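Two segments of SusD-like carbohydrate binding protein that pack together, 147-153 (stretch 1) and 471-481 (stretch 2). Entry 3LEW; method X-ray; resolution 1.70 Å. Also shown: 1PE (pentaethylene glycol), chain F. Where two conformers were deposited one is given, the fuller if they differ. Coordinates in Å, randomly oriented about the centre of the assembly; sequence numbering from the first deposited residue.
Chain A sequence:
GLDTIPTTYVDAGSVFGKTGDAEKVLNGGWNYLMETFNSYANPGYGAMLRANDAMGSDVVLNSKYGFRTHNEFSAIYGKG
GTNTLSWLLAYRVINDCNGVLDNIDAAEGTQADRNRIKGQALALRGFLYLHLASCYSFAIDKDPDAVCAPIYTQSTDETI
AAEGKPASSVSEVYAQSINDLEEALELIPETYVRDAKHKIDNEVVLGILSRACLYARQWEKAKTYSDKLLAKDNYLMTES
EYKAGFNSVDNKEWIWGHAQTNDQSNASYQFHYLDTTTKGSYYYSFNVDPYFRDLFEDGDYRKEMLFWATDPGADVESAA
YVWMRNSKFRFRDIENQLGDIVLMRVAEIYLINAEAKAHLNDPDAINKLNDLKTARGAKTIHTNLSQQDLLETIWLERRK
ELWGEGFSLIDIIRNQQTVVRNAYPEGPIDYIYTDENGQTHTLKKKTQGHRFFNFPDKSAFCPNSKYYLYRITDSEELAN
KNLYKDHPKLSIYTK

Stretch 1, residues 147-153: VCAPIYT
Stretch 2 (471-481) RITDSEELANK

What backbone shapes meet here? In residues 147-153, Val147 (phi/psi -60/145) and Ala149 to Tyr152 are extended, with Ala149 at -166/157, Pro150 at -70/147, Ile151 at -111/123 and Tyr152 at -118/134; Cys148, the second residue, at -130/-79, and Thr153, at -124/6, are not. In the other stretch, Arg471 (-121/139), Ile472 (-53/137) and Thr473 (-69/156) are also extended and lead into a short helix, 474-479, with phi from -56 to -79 and psi from -30 to -49. Asn480, at -97/98, is the first residue to leave helical geometry, and Lys481 follows at -74/-14. The closest CA pair across the stretches is Pro150 with Asn480, 9.9 Å apart, so the backbones do not pair and every approach involves at least one side chain; the two stretches bury just 175 Å² in total.

What holds the helix that carries Glu476 to the contact? Thr473 is its N-cap: with chi1 at 61° (p), its OG1 accepts from Glu476 N at 3.1 Å, satisfying an amide that has no helical carbonyl partner. The backbone ladder then runs from Glu477 N to Thr473 O (3.1 Å), Leu478 N to Asp474 O (3.1 Å), Ala479 N to Ser475 O (2.9 Å) and Asn480 N to Glu476 O (2.9 Å). Beyond it, Lys481 (m, m, t, m) folds back so that NZ donates to Leu478 O at 2.9 Å.

Where do the carbon atoms of one stretch pack against the other? Ile472 has the largest covered area, 51 Å². Its CA-to-CB bond points toward the other stretch, and chi1 -62° (m) with chi2 164° (t) brings CD1 to 3.6 Å from Cys148 O, the shortest approach in the contact. That oxygen belongs to the backbone; the Cys148 CA-to-CB bond points away, and chi1 is -177° (t). The Pro150 CA-to-CB bond points toward the other stretch, and its ring, C-gamma endo, places CG 4.0 Å from Glu476 OE2 and 4.4 Å from Asn480 ND2. No hydrogen bond joins the two stretches directly, so these approaches are van der Waals packing.

What organizes the polar side of the contact? Glu476 (chi1 180°, chi2 80°, chi3 20°) and Asn480 (chi1 -177°, chi2 -11°) lie one helical turn apart, and Asn480 ND2 donates to Glu476 OE2 at 3.0 Å with an angle of 163°. Tyr152, whose CA-to-CB bond points toward the other stretch, has chi1 -56° (m) and chi2 -77°; its OH stays 4.4 Å from Glu476 OE2 and 4.3 Å from Asn480 ND2, too far for direct hydrogen bonding.

What bridges that remaining gap? A pentaethylene glycol, probably from the crystallisation liquor, puts OH7 near the plane of the Tyr152 ring, at its edge. This OH7 donates to Glu476 OE2 at 2.8 Å and lies 3.0 Å from Tyr152 OH, also at hydrogen-bonding distance, so the ligand links the stretches where their own atoms do not. Farther along the ligand, Ser475 OG, with chi1 -175° (t), makes a weak hydrogen bond to OH4 at 3.5 Å.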

# COMPACT_ATOMS: atom_id res chain seq x y z
N VAL A 147 2.15 -22.20 -2.18
CA VAL A 147 3.11 -21.58 -3.06
C VAL A 147 3.03 -20.06 -2.99
O VAL A 147 1.94 -19.49 -2.87
CB VAL A 147 2.89 -22.06 -4.50
CG1 VAL A 147 1.57 -21.50 -5.06
CG2 VAL A 147 4.09 -21.69 -5.35
N CYS A 148 4.18 -19.40 -3.10
CA CYS A 148 4.22 -17.93 -3.16
C CYS A 148 5.08 -17.48 -4.35
O CYS A 148 4.53 -17.15 -5.41
CB CYS A 148 4.71 -17.38 -1.84
SG CYS A 148 4.73 -15.57 -1.79
N ALA A 149 6.41 -17.50 -4.22
CA ALA A 149 7.29 -16.92 -5.24
C ALA A 149 8.72 -17.40 -4.98
O ALA A 149 9.05 -17.78 -3.87
CB ALA A 149 7.20 -15.36 -5.20
N PRO A 150 9.56 -17.40 -6.01
CA PRO A 150 10.97 -17.79 -5.84
C PRO A 150 11.75 -16.76 -5.04
O PRO A 150 11.46 -15.55 -5.13
CB PRO A 150 11.50 -17.89 -7.28
CG PRO A 150 10.39 -17.50 -8.18
CD PRO A 150 9.19 -17.13 -7.42
N ILE A 151 12.72 -17.24 -4.27
CA ILE A 151 13.58 -16.38 -3.47
C ILE A 151 14.96 -16.41 -4.03
O ILE A 151 15.55 -17.48 -4.16
CB ILE A 151 13.62 -16.86 -2.00
CG1 ILE A 151 12.24 -16.73 -1.38
CG2 ILE A 151 14.66 -16.05 -1.19
CD1 ILE A 151 12.12 -17.25 0.05
N TYR A 152 15.49 -15.23 -4.39
CA TYR A 152 16.88 -15.10 -4.81
C TYR A 152 17.61 -14.18 -3.85
O TYR A 152 17.10 -13.08 -3.50
CB TYR A 152 17.00 -14.48 -6.22
CG TYR A 152 16.24 -15.26 -7.24
CD1 TYR A 152 16.74 -16.43 -7.73
CD2 TYR A 152 14.98 -14.84 -7.68
CE1 TYR A 152 16.02 -17.19 -8.67
CE2 TYR A 152 14.27 -15.57 -8.60
CZ TYR A 152 14.78 -16.74 -9.08
OH TYR A 152 14.06 -17.49 -10.00
N THR A 153 18.79 -14.63 -3.45
CA THR A 153 19.65 -13.87 -2.54
C THR A 153 21.04 -13.63 -3.13
O THR A 153 21.91 -13.09 -2.43
CB THR A 153 19.74 -14.55 -1.15
OG1 THR A 153 20.38 -15.84 -1.27
CG2 THR A 153 18.38 -14.69 -0.54
N ARG A 471 -0.77 -12.88 -9.35
CA ARG A 471 -0.37 -14.14 -9.99
C ARG A 471 1.02 -14.11 -10.61
O ARG A 471 1.44 -13.18 -11.26
CB ARG A 471 -1.38 -14.46 -11.09
CG ARG A 471 -2.81 -14.58 -10.55
CD ARG A 471 -3.79 -14.99 -11.62
NE ARG A 471 -3.54 -16.34 -12.11
CZ ARG A 471 -4.32 -17.00 -12.96
NH1 ARG A 471 -5.42 -16.44 -13.46
NH2 ARG A 471 -3.99 -18.26 -13.33
N ILE A 472 1.73 -15.21 -10.42
CA ILE A 472 2.96 -15.44 -11.17
C ILE A 472 2.63 -15.29 -12.66
O ILE A 472 1.55 -15.75 -13.15
CB ILE A 472 3.54 -16.83 -10.84
CG1 ILE A 472 3.89 -16.91 -9.34
CG2 ILE A 472 4.72 -17.12 -11.73
CD1 ILE A 472 4.11 -18.30 -8.75
N THR A 473 3.51 -14.60 -13.39
CA THR A 473 3.27 -14.29 -14.82
C THR A 473 3.32 -15.50 -15.72
O THR A 473 3.99 -16.52 -15.40
CB THR A 473 4.31 -13.29 -15.34
OG1 THR A 473 5.63 -13.84 -15.23
CG2 THR A 473 4.20 -11.92 -14.58
N ASP A 474 2.66 -15.38 -16.86
CA ASP A 474 2.75 -16.40 -17.90
C ASP A 474 4.21 -16.63 -18.33
O ASP A 474 4.62 -17.80 -18.56
CB ASP A 474 1.93 -16.01 -19.13
CG ASP A 474 0.41 -16.21 -18.92
OD1 ASP A 474 -0.03 -16.91 -17.97
OD2 ASP A 474 -0.33 -15.65 -19.72
N SER A 475 4.98 -15.55 -18.48
CA SER A 475 6.38 -15.67 -18.91
C SER A 475 7.17 -16.49 -17.92
O SER A 475 7.95 -17.36 -18.31
CB SER A 475 7.03 -14.29 -19.14
OG SER A 475 8.35 -14.46 -19.65
N GLU A 476 6.96 -16.25 -16.62
CA GLU A 476 7.67 -17.01 -15.60
C GLU A 476 7.28 -18.49 -15.65
O GLU A 476 8.11 -19.36 -15.51
CB GLU A 476 7.38 -16.45 -14.20
CG GLU A 476 8.07 -17.20 -13.07
CD GLU A 476 9.53 -16.80 -12.88
OE1 GLU A 476 9.92 -15.69 -13.34
OE2 GLU A 476 10.23 -17.60 -12.20
N GLU A 477 5.99 -18.78 -15.86
CA GLU A 477 5.56 -20.20 -15.98
C GLU A 477 6.20 -20.94 -17.14
O GLU A 477 6.42 -22.17 -17.08
CB GLU A 477 4.04 -20.29 -16.04
CG GLU A 477 3.43 -19.96 -14.68
CD GLU A 477 1.95 -20.26 -14.57
OE1 GLU A 477 1.26 -20.32 -15.61
OE2 GLU A 477 1.45 -20.40 -13.45
N LEU A 478 6.52 -20.22 -18.21
CA LEU A 478 7.22 -20.82 -19.33
C LEU A 478 8.69 -20.97 -19.07
O LEU A 478 9.25 -22.03 -19.30
CB LEU A 478 7.02 -19.99 -20.61
CG LEU A 478 5.67 -20.06 -21.28
CD1 LEU A 478 5.70 -19.16 -22.52
CD2 LEU A 478 5.30 -21.54 -21.67
N ALA A 479 9.31 -19.91 -18.62
CA ALA A 479 10.75 -19.84 -18.49
C ALA A 479 11.28 -20.65 -17.32
O ALA A 479 12.39 -21.18 -17.38
CB ALA A 479 11.20 -18.37 -18.35
N ASN A 480 10.55 -20.70 -16.21
CA ASN A 480 11.00 -21.40 -15.01
C ASN A 480 10.40 -22.78 -14.96
O ASN A 480 9.30 -22.98 -14.51
CB ASN A 480 10.68 -20.54 -13.76
CG ASN A 480 11.18 -21.16 -12.45
OD1 ASN A 480 11.60 -22.31 -12.42
ND2 ASN A 480 11.14 -20.37 -11.38
N LYS A 481 11.16 -23.78 -15.41
CA LYS A 481 10.63 -25.13 -15.54
C LYS A 481 10.45 -25.81 -14.20
O LYS A 481 9.77 -26.81 -14.13
CB LYS A 481 11.51 -25.97 -16.46
CG LYS A 481 11.71 -25.33 -17.86
CD LYS A 481 10.50 -25.56 -18.72
CE LYS A 481 10.81 -25.26 -20.20
NZ LYS A 481 11.07 -23.86 -20.51
OH4 1PE F . 10.76 -14.73 -17.18
C14 1PE F . 10.79 -13.04 -15.38
C24 1PE F . 10.70 -13.32 -16.88
OH5 1PE F . 10.95 -11.63 -15.09
C15 1PE F . 12.43 -11.70 -13.12
C25 1PE F . 12.23 -11.24 -14.57
OH6 1PE F . 13.04 -12.99 -13.05
C16 1PE F . 11.84 -14.24 -11.29
C26 1PE F . 13.15 -13.58 -11.74
OH7 1PE F . 11.96 -15.68 -11.19